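Local coordinates for protein Cel44C (Paenibacillus polymyxa, PDB 2YIH) that hydrolyses the beta-1,4-glucan backbone of xyloglucan and cellulose as an endo-acting family 44 glycoside hydrolase, this chain being the family 44 catalytic part of a longer protein, at residues N54-M59 with L148-N153; R276-F281 with K347-T352; G363-S368 with D395-Y400. The protein carries 8 engineered substitutions. All coordinates share one frame; numbering follows the deposited sequence.

Contact 1. Residues N54-M59 with L148-N153; sequences NWENNM and LQPDLN. With CA (calcium ion), chain C; SO4 (sulfate ion), chain F.
Glu56 and Asp151 bring two loops of the family 44 TIM-barrel domain together at a calcium site, with Trp55 and Pro150 packed beside it. The metal coordination is the polar part of the contact. Glu56 grips the calcium ion in a bidentate manner, OE1 at 2.4 Å and OE2 at 2.5 Å, while Asp151 offers its backbone O at 2.3 Å. Two waters, Asp154 OD1 and Tyr156 O bring the coordination to seven atoms. The side chain of Glu56 is extended beyond CG (chi2 -179°), which carries the carboxylate past Pro150 to the ion. Because Glu56 OE1 and Asp151 O both carry negative character and lie close together, the calcium probably supplies the charge that lets them sit side by side.

The apolar part is built on Pro150. Its CG lies over one face of the Trp55 indole, 4.0 Å from the centroid of the six-membered ring, in a CH-pi contact 28° off the ring normal. Pro150 CG also meets Glu56 CG at 3.6 Å, so the proline and the stem of Glu56 sit side by side on that face of the indole. Phe162 and Phe165 of helix 159-170 also meet the indole. An alanine in place of Trp55 would probably open a gap over Pro150 and leave the stem of Glu56 less firmly backed beside the calcium. Leu152 CD2 closes on Glu56 CB at 3.7 Å.

Asx turns shape both loops. Asn54 OD1 accepts from Glu56 N, which helps fix the backbone from which the metal ligand springs. On the other loop the Asp151 side chain leaves the backbone away from Glu56, and its OD1 receives Asn153 N at 2.9 Å, nearly in line with the C-O bond.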
loop_
_atom_site.group_PDB
_atom_site.type_symbol
_atom_site.label_atom_id
_atom_site.label_comp_id
_atom_site.label_asym_id
_atom_site.label_seq_id
_atom_site.Cartn_x
_atom_site.Cartn_y
_atom_site.Cartn_z
ATOM N N ASN A 54 -20.851 4.580 -6.632
ATOM C CA ASN A 54 -21.517 5.432 -7.611
ATOM C C ASN A 54 -21.272 6.876 -7.177
ATOM O O ASN A 54 -21.779 7.311 -6.152
ATOM C CB ASN A 54 -23.016 5.118 -7.539
ATOM C CG ASN A 54 -23.846 5.988 -8.472
ATOM O OD1 ASN A 54 -23.379 7.031 -8.940
ATOM N ND2 ASN A 54 -25.090 5.556 -8.758
ATOM N N TRP A 55 -20.456 7.613 -7.921
ATOM C CA TRP A 55 -20.124 8.981 -7.489
ATOM C C TRP A 55 -21.323 9.926 -7.445
ATOM O O TRP A 55 -21.306 10.948 -6.725
ATOM C CB TRP A 55 -19.017 9.556 -8.373
ATOM C CG TRP A 55 -19.484 10.096 -9.726
ATOM C CD1 TRP A 55 -19.642 9.364 -10.879
ATOM C CD2 TRP A 55 -19.684 11.483 -10.095
ATOM N NE1 TRP A 55 -19.997 10.206 -11.927
ATOM C CE2 TRP A 55 -20.044 11.504 -11.468
ATOM C CE3 TRP A 55 -19.614 12.704 -9.393
ATOM C CZ2 TRP A 55 -20.329 12.685 -12.149
ATOM C CZ3 TRP A 55 -19.912 13.897 -10.077
ATOM C CH2 TRP A 55 -20.249 13.874 -11.447
ATOM N N GLU A 56 -22.332 9.653 -8.284
ATOM C CA GLU A 56 -23.472 10.560 -8.382
ATOM C C GLU A 56 -24.260 10.629 -7.097
ATOM O O GLU A 56 -24.751 11.716 -6.731
ATOM C CB GLU A 56 -24.403 10.200 -9.557
ATOM C CG GLU A 56 -23.674 10.104 -10.911
ATOM C CD GLU A 56 -24.640 9.775 -12.028
ATOM O OE1 GLU A 56 -25.745 9.235 -11.747
ATOM O OE2 GLU A 56 -24.312 10.068 -13.184
ATOM N N ASN A 57 -24.431 9.486 -6.427
ATOM C CA ASN A 57 -25.235 9.448 -5.199
ATOM C C ASN A 57 -24.470 8.963 -3.969
ATOM O O ASN A 57 -25.045 8.869 -2.902
ATOM C CB ASN A 57 -26.522 8.622 -5.409
ATOM C CG ASN A 57 -26.256 7.149 -5.738
ATOM O OD1 ASN A 57 -25.144 6.669 -5.666
ATOM N ND2 ASN A 57 -27.315 6.418 -6.078
ATOM N N ASN A 58 -23.195 8.595 -4.164
ATOM C CA ASN A 58 -22.315 8.076 -3.078
ATOM C C ASN A 58 -22.666 6.703 -2.528
ATOM O O ASN A 58 -22.088 6.280 -1.535
ATOM C CB ASN A 58 -22.132 9.078 -1.931
ATOM C CG ASN A 58 -21.549 10.386 -2.405
ATOM O OD1 ASN A 58 -20.375 10.449 -2.812
ATOM N ND2 ASN A 58 -22.368 11.448 -2.377
ATOM N N MET A 59 -23.598 6.007 -3.178
ATOM C CA MET A 59 -23.959 4.653 -2.778
ATOM C C MET A 59 -22.900 3.660 -3.221
ATOM O O MET A 59 -22.148 3.891 -4.191
ATOM C CB MET A 59 -25.353 4.261 -3.333
ATOM C CG MET A 59 -26.496 5.185 -2.812
ATOM S SD MET A 59 -26.616 5.127 -0.987
ATOM C CE MET A 59 -25.820 6.650 -0.523
ATOM N N LEU A 148 -21.528 19.156 -14.180
ATOM C CA LEU A 148 -21.061 19.117 -12.791
ATOM C C LEU A 148 -22.117 18.588 -11.838
ATOM O O LEU A 148 -21.778 18.070 -10.768
ATOM C CB LEU A 148 -20.587 20.509 -12.336
ATOM C CG LEU A 148 -19.370 21.052 -13.092
ATOM C CD1 LEU A 148 -19.010 22.436 -12.548
ATOM C CD2 LEU A 148 -18.152 20.129 -12.987
ATOM N N GLN A 149 -23.387 18.702 -12.232
ATOM C CA GLN A 149 -24.517 18.118 -11.499
ATOM C C GLN A 149 -25.018 16.968 -12.393
ATOM O O GLN A 149 -25.743 17.218 -13.370
ATOM C CB GLN A 149 -25.660 19.151 -11.276
ATOM C CG GLN A 149 -25.267 20.385 -10.429
ATOM C CD GLN A 149 -26.073 21.643 -10.792
ATOM O OE1 GLN A 149 -25.550 22.570 -11.423
ATOM N NE2 GLN A 149 -27.350 21.669 -10.404
ATOM N N PRO A 150 -24.523 15.739 -12.162
ATOM C CA PRO A 150 -24.829 14.666 -13.121
ATOM C C PRO A 150 -26.298 14.275 -13.124
ATOM O O PRO A 150 -27.043 14.578 -12.177
ATOM C CB PRO A 150 -23.972 13.493 -12.624
ATOM C CG PRO A 150 -23.852 13.738 -11.110
ATOM C CD PRO A 150 -23.701 15.251 -11.025
ATOM N N ASP A 151 -26.706 13.593 -14.192
ATOM C CA ASP A 151 -28.101 13.179 -14.332
ATOM C C ASP A 151 -28.353 12.026 -13.369
ATOM O O ASP A 151 -27.822 10.932 -13.559
ATOM C CB ASP A 151 -28.339 12.736 -15.782
ATOM C CG ASP A 151 -29.802 12.548 -16.108
ATOM O OD1 ASP A 151 -30.598 12.224 -15.203
ATOM O OD2 ASP A 151 -30.136 12.692 -17.303
ATOM N N LEU A 152 -29.217 12.257 -12.381
ATOM C CA LEU A 152 -29.544 11.222 -11.394
ATOM C C LEU A 152 -30.649 10.256 -11.853
ATOM O O LEU A 152 -30.927 9.249 -11.183
ATOM C CB LEU A 152 -29.952 11.876 -10.070
ATOM C CG LEU A 152 -28.929 12.846 -9.458
ATOM C CD1 LEU A 152 -29.506 13.448 -8.177
ATOM C CD2 LEU A 152 -27.594 12.113 -9.173
ATOM N N ASN A 153 -31.281 10.570 -12.980
ATOM C CA ASN A 153 -32.498 9.875 -13.393
ATOM C C ASN A 153 -32.283 8.862 -14.506
ATOM O O ASN A 153 -33.221 8.131 -14.904
ATOM C CB ASN A 153 -33.582 10.869 -13.797
ATOM C CG ASN A 153 -34.057 11.681 -12.636
ATOM O OD1 ASN A 153 -34.221 12.891 -12.748
ATOM N ND2 ASN A 153 -34.188 11.048 -11.485
HETATM CA CA CA C . -26.456 9.112 -14.039
HETATM S S SO4 F . -23.773 21.737 -14.849
HETATM O O1 SO4 F . -22.380 21.665 -15.304
HETATM O O2 SO4 F . -24.537 22.642 -15.690
HETATM O O3 SO4 F . -24.408 20.417 -14.892
HETATM O O4 SO4 F . -23.844 22.207 -13.472
HETATM O O HOH W 1 -25.693 10.279 -16.066
HETATM O O HOH W 2 -27.968 7.745 -12.795
#

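Contact 2. Residues R276-F281 with K347-T352; sequences RLLDVF and KYYPGT
Arg276 reaches across to Tyr349 and Thr352, joining the approaches to two neighbouring strands of the (beta/alpha)8 barrel, 280-285 and 353-359. Its CB begins beside the phenol oxygen of Tyr349, and CG comes closer, 3.4 Å from Tyr349 OH. That hydroxyl has its polar partner in Ser270 OG of helix 258-273. The chain then bends about CG-CD (chi3 -86°), which lays the guanidinium flat on the Tyr349 ring, the two centres 4.3 Å apart and the planes inclined by 15°. CZ stands 3.6 Å from Tyr349 CE1, near the rim of the ring.

At the tip the two terminal nitrogens use their N-H groups in the guanidinium plane. NH1 donates twice, to Leu278 O at 2.8 Å within its own segment and to Thr352 OG1 at 3.0 Å across the contact. NH2 donates to Pro350 O, also at 3.0 Å. Three acceptors thus fix the rotation of the group while tyrosine covers one face.

Residues Tyr349 to Thr352 form a type II beta turn, closed by Thr352 N donating to Tyr349 O, and Thr352 OG1 donates to the same carbonyl. Gly351 has a positive phi of 93°, and a beta carbon there would also run into Arg276 NH2. Thr352 CG2, on the other branch, packs 3.7 Å from Phe281 N, while Leu278 CB rests against Tyr349 CE2. Beyond the turn, Asp279 and Phe281 pair with Lys353 through backbone hydrogen bonds.

The hydroxyl of Thr352 therefore works both as acceptor from Arg276 and as donor to the turn, which links the arginine to the carbonyl that closes the turn. The positive charge is probably met by carbonyl and hydroxyl dipoles and by an aromatic face, with no carboxylate among its partners across the contact.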
loop_
_atom_site.group_PDB
_atom_site.type_symbol
_atom_site.label_atom_id
_atom_site.label_comp_id
_atom_site.label_asym_id
_atom_site.label_seq_id
_atom_site.Cartn_x
_atom_site.Cartn_y
_atom_site.Cartn_z
ATOM N N ARG A 276 1.179 6.504 -22.535
ATOM C CA ARG A 276 1.325 5.518 -21.452
ATOM C C ARG A 276 -0.039 5.329 -20.759
ATOM O O ARG A 276 -0.582 6.271 -20.195
ATOM C CB ARG A 276 2.346 6.024 -20.411
ATOM C CG ARG A 276 2.489 5.122 -19.187
ATOM C CD ARG A 276 3.608 5.644 -18.326
ATOM N NE ARG A 276 4.950 5.162 -18.719
ATOM C CZ ARG A 276 5.485 3.994 -18.369
ATOM N NH1 ARG A 276 4.771 3.074 -17.698
ATOM N NH2 ARG A 276 6.778 3.748 -18.669
ATOM N N LEU A 277 -0.518 4.092 -20.713
ATOM C CA LEU A 277 -1.821 3.785 -20.094
ATOM C C LEU A 277 -1.704 3.127 -18.711
ATOM O O LEU A 277 -2.710 2.952 -18.014
ATOM C CB LEU A 277 -2.613 2.875 -21.039
ATOM C CG LEU A 277 -2.975 3.500 -22.387
ATOM C CD1 LEU A 277 -3.713 2.487 -23.245
ATOM C CD2 LEU A 277 -3.827 4.775 -22.201
ATOM N N LEU A 278 -0.490 2.748 -18.325
ATOM C CA LEU A 278 -0.232 2.193 -17.000
ATOM C C LEU A 278 0.963 2.927 -16.419
ATOM O O LEU A 278 2.032 2.893 -17.012
ATOM C CB LEU A 278 0.072 0.689 -17.075
ATOM C CG LEU A 278 0.410 0.021 -15.731
ATOM C CD1 LEU A 278 -0.853 -0.073 -14.838
ATOM C CD2 LEU A 278 0.996 -1.347 -15.992
ATOM N N ASP A 279 0.798 3.547 -15.248
ATOM C CA ASP A 279 1.895 4.236 -14.601
ATOM C C ASP A 279 2.491 3.437 -13.462
ATOM O O ASP A 279 3.697 3.508 -13.223
ATOM C CB ASP A 279 1.426 5.601 -14.096
ATOM C CG ASP A 279 1.099 6.514 -15.235
ATOM O OD1 ASP A 279 2.083 6.953 -15.886
ATOM O OD2 ASP A 279 -0.105 6.678 -15.542
ATOM N N VAL A 280 1.641 2.692 -12.740
ATOM C CA VAL A 280 2.076 2.017 -11.523
ATOM C C VAL A 280 1.470 0.626 -11.493
ATOM O O VAL A 280 0.240 0.485 -11.590
ATOM C CB VAL A 280 1.610 2.785 -10.253
ATOM C CG1 VAL A 280 2.168 2.139 -8.974
ATOM C CG2 VAL A 280 2.005 4.300 -10.335
ATOM N N PHE A 281 2.330 -0.367 -11.343
ATOM C CA PHE A 281 1.887 -1.750 -11.243
ATOM C C PHE A 281 1.575 -1.981 -9.786
ATOM O O PHE A 281 2.424 -1.745 -8.917
ATOM C CB PHE A 281 2.959 -2.716 -11.753
ATOM C CG PHE A 281 2.478 -4.149 -11.813
ATOM C CD1 PHE A 281 1.762 -4.603 -12.911
ATOM C CD2 PHE A 281 2.700 -5.016 -10.742
ATOM C CE1 PHE A 281 1.268 -5.933 -12.948
ATOM C CE2 PHE A 281 2.220 -6.334 -10.766
ATOM C CZ PHE A 281 1.485 -6.782 -11.871
ATOM N N LYS A 347 11.603 -5.471 -17.178
ATOM C CA LYS A 347 11.593 -6.174 -18.445
ATOM C C LYS A 347 10.400 -5.858 -19.349
ATOM O O LYS A 347 10.578 -5.615 -20.539
ATOM C CB LYS A 347 11.649 -7.672 -18.228
ATOM C CG LYS A 347 11.651 -8.448 -19.521
ATOM C CD LYS A 347 11.958 -9.916 -19.312
ATOM C CE LYS A 347 11.604 -10.693 -20.585
ATOM N NZ LYS A 347 12.642 -11.663 -21.008
ATOM N N TYR A 348 9.183 -5.974 -18.824
ATOM C CA TYR A 348 8.013 -5.950 -19.716
ATOM C C TYR A 348 7.308 -4.614 -19.873
ATOM O O TYR A 348 6.561 -4.418 -20.839
ATOM C CB TYR A 348 7.006 -7.031 -19.312
ATOM C CG TYR A 348 7.449 -8.423 -19.676
ATOM C CD1 TYR A 348 7.384 -8.869 -20.995
ATOM C CD2 TYR A 348 7.930 -9.293 -18.701
ATOM C CE1 TYR A 348 7.759 -10.181 -21.341
ATOM C CE2 TYR A 348 8.337 -10.607 -19.042
ATOM C CZ TYR A 348 8.231 -11.030 -20.358
ATOM O OH TYR A 348 8.603 -12.319 -20.692
ATOM N N TYR A 349 7.543 -3.655 -18.970
ATOM C CA TYR A 349 7.045 -2.303 -19.219
ATOM C C TYR A 349 7.959 -1.312 -18.527
ATOM O O TYR A 349 7.631 -0.757 -17.502
ATOM C CB TYR A 349 5.578 -2.099 -18.790
ATOM C CG TYR A 349 4.897 -0.886 -19.431
ATOM C CD1 TYR A 349 5.627 0.149 -20.017
ATOM C CD2 TYR A 349 3.495 -0.754 -19.409
ATOM C CE1 TYR A 349 4.977 1.217 -20.653
ATOM C CE2 TYR A 349 2.856 0.326 -19.969
ATOM C CZ TYR A 349 3.598 1.306 -20.604
ATOM O OH TYR A 349 2.959 2.382 -21.180
ATOM N N PRO A 350 9.152 -1.128 -19.089
ATOM C CA PRO A 350 10.172 -0.320 -18.451
ATOM C C PRO A 350 9.630 1.037 -18.033
ATOM O O PRO A 350 8.883 1.666 -18.768
ATOM C CB PRO A 350 11.214 -0.151 -19.566
ATOM C CG PRO A 350 11.081 -1.456 -20.354
ATOM C CD PRO A 350 9.631 -1.803 -20.314
ATOM N N GLY A 351 10.041 1.489 -16.850
ATOM C CA GLY A 351 9.685 2.808 -16.367
ATOM C C GLY A 351 8.431 2.781 -15.510
ATOM O O GLY A 351 8.100 3.762 -14.861
ATOM N N THR A 352 7.682 1.676 -15.582
ATOM C CA THR A 352 6.481 1.541 -14.730
ATOM C C THR A 352 6.891 1.422 -13.251
ATOM O O THR A 352 7.897 0.761 -12.958
ATOM C CB THR A 352 5.724 0.258 -15.154
ATOM O OG1 THR A 352 5.428 0.378 -16.552
ATOM C CG2 THR A 352 4.425 0.105 -14.343
#

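Contact 3. Residues G363-S368 with D395-Y400; sequences GENDIS and DGVNNY. With EDO (1,2-ethanediol), chain O; EDO (1,2-ethanediol), chain J.
Glu364 O receives Tyr400 N at 3.0 Å, the backbone hydrogen bond that joins the two segments. The stem of Glu364 runs alongside that of Asn398, both pointing the same way, with CB 3.7 Å from Asn398 CG. The next residue, Asn365, turns its side chain over Val397 and Asn399, and its backbone C approaches the edge of the Tyr400 ring.

Asp366 is the N-cap of helix 367-382. Its OD2 takes two bonds from Ser368, from N at 2.9 Å and from OG at 2.6 Å, while its backbone O lies 3.3 Å from Tyr400 CB. Ile367, the first residue of the helix, sits over the phenol ring: its CA is 3.9 Å from the centroid and only 7° off the normal, a CH-pi contact, and CD1 touches Tyr400 CE1. Tyr400 OH goes on to Asp481 O in strand 474-481 of the beta-sheet domain.

Two helix starts are thereby held together, those of 367-382 and 399-409, which follow the seventh and eighth strands of the barrel: an arrangement of adjacent beta-alpha loops in a (beta/alpha)8 fold.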
loop_
_atom_site.group_PDB
_atom_site.type_symbol
_atom_site.label_atom_id
_atom_site.label_comp_id
_atom_site.label_asym_id
_atom_site.label_seq_id
_atom_site.Cartn_x
_atom_site.Cartn_y
_atom_site.Cartn_z
ATOM N N GLY A 363 -1.171 -8.801 13.950
ATOM C CA GLY A 363 -0.609 -8.424 15.263
ATOM C C GLY A 363 -0.722 -6.929 15.535
ATOM O O GLY A 363 0.213 -6.307 16.075
ATOM N N GLU A 364 -1.896 -6.370 15.230
ATOM C CA GLU A 364 -2.093 -4.916 15.185
ATOM C C GLU A 364 -1.860 -4.268 16.535
ATOM O O GLU A 364 -1.481 -3.116 16.609
ATOM C CB GLU A 364 -3.524 -4.593 14.711
ATOM C CG GLU A 364 -3.784 -5.056 13.283
ATOM C CD GLU A 364 -4.225 -6.523 13.150
ATOM O OE1 GLU A 364 -4.258 -7.286 14.141
ATOM O OE2 GLU A 364 -4.506 -6.922 12.013
ATOM N N ASN A 365 -2.212 -4.993 17.602
ATOM C CA ASN A 365 -2.073 -4.484 18.950
ATOM C C ASN A 365 -1.079 -5.343 19.728
ATOM O O ASN A 365 -1.177 -5.487 20.962
ATOM C CB ASN A 365 -3.448 -4.443 19.619
ATOM C CG ASN A 365 -4.313 -3.379 19.036
ATOM O OD1 ASN A 365 -5.332 -3.667 18.381
ATOM N ND2 ASN A 365 -3.895 -2.156 19.190
ATOM N N ASP A 366 -0.088 -5.870 19.011
ATOM C CA ASP A 366 0.989 -6.656 19.653
ATOM C C ASP A 366 2.356 -6.156 19.214
ATOM O O ASP A 366 2.525 -5.705 18.083
ATOM C CB ASP A 366 0.888 -8.125 19.250
ATOM C CG ASP A 366 1.824 -9.014 20.085
ATOM O OD1 ASP A 366 1.543 -9.179 21.303
ATOM O OD2 ASP A 366 2.852 -9.507 19.559
ATOM N N ILE A 367 3.330 -6.198 20.120
ATOM C CA ILE A 367 4.666 -5.753 19.763
ATOM C C ILE A 367 5.174 -6.468 18.503
ATOM O O ILE A 367 5.893 -5.854 17.712
ATOM C CB ILE A 367 5.660 -5.959 20.961
ATOM C CG1 ILE A 367 7.064 -5.378 20.685
ATOM C CG2 ILE A 367 5.733 -7.434 21.350
ATOM C CD1 ILE A 367 7.085 -3.896 20.310
ATOM N N SER A 368 4.785 -7.726 18.278
ATOM C CA SER A 368 5.233 -8.435 17.053
ATOM C C SER A 368 4.768 -7.715 15.805
ATOM O O SER A 368 5.482 -7.704 14.816
ATOM C CB SER A 368 4.764 -9.906 16.973
ATOM O OG SER A 368 3.329 -10.048 17.011
ATOM N N ASP A 395 -10.577 -3.908 13.255
ATOM C CA ASP A 395 -11.161 -2.590 13.469
ATOM C C ASP A 395 -10.727 -1.979 14.807
ATOM O O ASP A 395 -10.107 -2.653 15.639
ATOM C CB ASP A 395 -12.691 -2.651 13.364
ATOM C CG ASP A 395 -13.166 -2.958 11.937
ATOM O OD1 ASP A 395 -12.541 -2.449 10.989
ATOM O OD2 ASP A 395 -14.200 -3.639 11.773
ATOM N N GLY A 396 -11.036 -0.703 14.986
ATOM C CA GLY A 396 -10.655 0.040 16.212
ATOM C C GLY A 396 -9.177 0.367 16.188
ATOM O O GLY A 396 -8.568 0.389 15.115
ATOM N N VAL A 397 -8.578 0.624 17.353
ATOM C CA VAL A 397 -7.152 1.033 17.334
ATOM C C VAL A 397 -6.259 -0.099 16.814
ATOM O O VAL A 397 -6.578 -1.275 16.954
ATOM C CB VAL A 397 -6.649 1.525 18.707
ATOM C CG1 VAL A 397 -7.449 2.758 19.150
ATOM C CG2 VAL A 397 -6.705 0.421 19.739
ATOM N N ASN A 398 -5.174 0.284 16.157
ATOM C CA ASN A 398 -4.126 -0.668 15.766
ATOM C C ASN A 398 -2.837 -0.051 16.325
ATOM O O ASN A 398 -2.001 0.473 15.595
ATOM C CB ASN A 398 -4.016 -0.774 14.237
ATOM C CG ASN A 398 -5.200 -1.533 13.571
ATOM O OD1 ASN A 398 -6.243 -1.907 14.214
ATOM N ND2 ASN A 398 -5.079 -1.713 12.268
ATOM N N ASN A 399 -2.674 -0.191 17.627
ATOM C CA ASN A 399 -1.722 0.644 18.365
ATOM C C ASN A 399 -0.290 0.421 17.927
ATOM O O ASN A 399 0.478 1.365 17.885
ATOM C CB ASN A 399 -1.826 0.393 19.871
ATOM C CG ASN A 399 -3.098 0.964 20.459
ATOM O OD1 ASN A 399 -3.499 2.105 20.151
ATOM N ND2 ASN A 399 -3.784 0.147 21.243
ATOM N N TYR A 400 0.075 -0.833 17.657
ATOM C CA TYR A 400 1.482 -1.117 17.319
ATOM C C TYR A 400 1.805 -0.865 15.846
ATOM O O TYR A 400 2.965 -0.555 15.496
ATOM C CB TYR A 400 1.904 -2.503 17.810
ATOM C CG TYR A 400 2.369 -2.508 19.260
ATOM C CD1 TYR A 400 3.589 -1.943 19.621
ATOM C CD2 TYR A 400 1.532 -3.007 20.278
ATOM C CE1 TYR A 400 4.036 -1.952 20.942
ATOM C CE2 TYR A 400 1.965 -3.029 21.603
ATOM C CZ TYR A 400 3.177 -2.454 21.933
ATOM O OH TYR A 400 3.609 -2.462 23.249
HETATM C C1 EDO O . -13.351 2.746 13.961
HETATM O O1 EDO O . -13.315 2.585 15.379
HETATM C C2 EDO O . -12.100 2.115 13.370
HETATM O O2 EDO O . -12.395 0.757 13.027
HETATM C C1 EDO J . 5.284 -10.805 23.178
HETATM O O1 EDO J . 5.102 -11.833 24.149
HETATM C C2 EDO J . 4.079 -9.889 23.265
HETATM O O2 EDO J . 2.899 -10.649 22.991
#

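How the contacts relate
The three contacts lie well apart, with no touch between them. Contact 1 is buried yet peripheral, 29 Å from the chain centre, and joins two irregular loops largely through a metal. Contact 2, also buried, relies on a stacked arginine with three hydrogen bonds where the chain enters neighbouring barrel strands. Contact 3 is only partly buried and combines one backbone bond with an aromatic platform between helix starts. Contacts 2 and 3 flank the same strand, 353-359: residues 347-352 lead into it and 363-368 follow it; their centres are about 35 Å apart, on opposite sides of the chain's centre. Contact 3 reaches the beta-sheet domain.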